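Local coordinates for protein putative S41 protease (Bacteroides fragilis NCTC 9343, PDB 3K50) that is of unknown function but is probably a serine peptidase of the S41 family that carries a PDZ-like domain, at residues S95-V98 with P102-E105. Residues are numbered along the deposited sequence; the frame is centred on the assembly and turned at random.
Sequences SYVV and PAEE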
ATOM      1  N   SER A  95     -10.770  -4.847  -8.068  1.00 27.65           N
ATOM      2  CA  SER A  95      -9.342  -4.851  -8.003  1.00 28.02           C
ATOM      3  C   SER A  95      -8.758  -5.587  -6.773  1.00 28.15           C
ATOM      4  O   SER A  95      -7.611  -5.911  -6.785  1.00 27.54           O
ATOM      5  CB  SER A  95      -8.841  -3.397  -7.916  1.00 29.27           C
ATOM      6  OG  SER A  95      -9.408  -2.742  -6.750  1.00 28.66           O
ATOM      7  N   TYR A  96      -9.538  -5.805  -5.723  1.00 27.91           N
ATOM      8  CA  TYR A  96      -9.046  -6.372  -4.466  1.00 26.52           C
ATOM      9  C   TYR A  96     -10.271  -6.839  -3.677  1.00 29.72           C
ATOM     10  O   TYR A  96     -11.323  -6.127  -3.656  1.00 29.43           O
ATOM     11  CB  TYR A  96      -8.301  -5.288  -3.695  1.00 29.93           C
ATOM     12  CG  TYR A  96      -7.533  -5.759  -2.487  1.00 27.37           C
ATOM     13  CD1 TYR A  96      -8.114  -5.779  -1.281  1.00 22.76           C
ATOM     14  CD2 TYR A  96      -6.172  -6.076  -2.560  1.00 26.11           C
ATOM     15  CE1 TYR A  96      -7.423  -6.174  -0.152  1.00 35.86           C
ATOM     16  CE2 TYR A  96      -5.477  -6.440  -1.456  1.00 29.87           C
ATOM     17  CZ  TYR A  96      -6.116  -6.490  -0.245  1.00 28.49           C
ATOM     18  OH  TYR A  96      -5.460  -6.876   0.901  1.00 33.88           O
ATOM     19  N   VAL A  97     -10.193  -8.041  -3.095  1.00 25.77           N
ATOM     20  CA  VAL A  97     -11.265  -8.573  -2.238  1.00 23.86           C
ATOM     21  C   VAL A  97     -10.638  -8.928  -0.894  1.00 27.90           C
ATOM     22  O   VAL A  97      -9.650  -9.695  -0.838  1.00 27.81           O
ATOM     23  CB  VAL A  97     -11.906  -9.818  -2.879  1.00 29.81           C
ATOM     24  CG1 VAL A  97     -12.920 -10.520  -1.926  1.00 23.53           C
ATOM     25  CG2 VAL A  97     -12.584  -9.412  -4.168  1.00 20.87           C
ATOM     26  N   VAL A  98     -11.212  -8.411   0.186  1.00 27.36           N
ATOM     27  CA  VAL A  98     -10.754  -8.671   1.518  1.00 27.30           C
ATOM     28  C   VAL A  98     -11.200 -10.076   1.935  1.00 26.69           C
ATOM     29  O   VAL A  98     -12.386 -10.402   1.789  1.00 29.69           O
ATOM     30  CB  VAL A  98     -11.336  -7.638   2.518  1.00 24.80           C
ATOM     31  CG1 VAL A  98     -11.111  -8.055   3.944  1.00 25.43           C
ATOM     32  CG2 VAL A  98     -10.752  -6.213   2.255  1.00 24.94           C
ATOM     33  N   PRO A 102     -18.019  -9.896   3.070  1.00 30.99           N
ATOM     34  CA  PRO A 102     -19.205 -10.097   2.266  1.00 32.18           C
ATOM     35  C   PRO A 102     -18.895 -10.333   0.772  1.00 31.44           C
ATOM     36  O   PRO A 102     -19.529 -11.185   0.159  1.00 29.84           O
ATOM     37  CB  PRO A 102     -19.957  -8.754   2.426  1.00 35.62           C
ATOM     38  CG  PRO A 102     -19.606  -8.286   3.751  1.00 31.33           C
ATOM     39  CD  PRO A 102     -18.168  -8.739   3.972  1.00 32.46           C
ATOM     40  N   ALA A 103     -17.933  -9.602   0.209  1.00 30.67           N
ATOM     41  CA  ALA A 103     -17.554  -9.752  -1.209  1.00 33.22           C
ATOM     42  C   ALA A 103     -17.067 -11.187  -1.510  1.00 31.52           C
ATOM     43  O   ALA A 103     -17.492 -11.863  -2.475  1.00 31.77           O
ATOM     44  CB  ALA A 103     -16.439  -8.693  -1.590  1.00 29.78           C
ATOM     45  N   GLU A 104     -16.204 -11.672  -0.637  1.00 30.88           N
ATOM     46  CA  GLU A 104     -15.642 -13.004  -0.775  1.00 32.93           C
ATOM     47  C   GLU A 104     -16.711 -14.098  -0.606  1.00 36.61           C
ATOM     48  O   GLU A 104     -16.715 -15.087  -1.349  1.00 36.73           O
ATOM     49  CB  GLU A 104     -14.526 -13.239   0.215  1.00 32.82           C
ATOM     50  CG  GLU A 104     -13.780 -14.518  -0.120  1.00 35.83           C
ATOM     51  CD  GLU A 104     -12.559 -14.699   0.719  1.00 42.65           C
ATOM     52  OE1 GLU A 104     -12.740 -15.018   1.910  1.00 40.98           O
ATOM     53  OE2 GLU A 104     -11.434 -14.539   0.173  1.00 46.73           O
ATOM     54  N   GLU A 105     -17.637 -13.877   0.324  1.00 35.66           N
ATOM     55  CA  GLU A 105     -18.743 -14.796   0.535  1.00 36.76           C
ATOM     56  C   GLU A 105     -19.659 -14.789  -0.678  1.00 37.23           C
ATOM     57  O   GLU A 105     -20.284 -15.820  -0.977  1.00 37.21           O
ATOM     58  CB  GLU A 105     -19.519 -14.418   1.811  1.00 38.70           C
ATOM     59  CG  GLU A 105     -18.640 -14.570   3.078  1.00 38.99           C
ATOM     60  CD  GLU A 105     -19.156 -13.854   4.312  1.00 39.62           C
ATOM     61  OE1 GLU A 105     -20.240 -13.199   4.269  1.00 39.56           O
ATOM     62  OE2 GLU A 105     -18.428 -13.950   5.339  1.00 45.39           O
TER
HETATM   63  O   HOH W   1      -9.645 -12.529  -1.036  1.00 49.38           O
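V97, the last residue of strand 90-97, pushes its CG1 methyl against the single turn of helix 102-105. That methyl stands anti to the backbone N (chi1 173°), which carries it over the junction of A103 and E104. V97 CG1 lies 3.7 Å from E104 N. It also touches A103 CB and E104 CB. E104 can be followed outward from there. Its CB rests against both V97 CG1 and V98 O, with E104 CB to V98 O at 3.9 Å. CG continues anti to N (chi1 -169°), and the chain stays extended to the carboxylate, crossing V97 at a slant. At the tip the two oxygens part company. OE1 accepts a hydrogen bond from the backbone N of G100, while E104 OE2 accepts one from a water (2.9 Å), and the same water donates a second to V97 O (2.8 Å). The carboxylate is thus tied to both the connecting loop and the strand without any direct hydrogen bond between the two segments. S101 OG bonds to V98 O and to E104 N, a second short link between the strand end and the helix. A103 also touches F76 of the adjacent strand 76-82. A core strand, a three-residue connection and a short helix, packed through one valine methyl, an alanine and the aliphatic base of a glutamate, are typical of PDZ domains, and the Gly-Ser-Pro-Ala run from G100 to A103 fits that pattern.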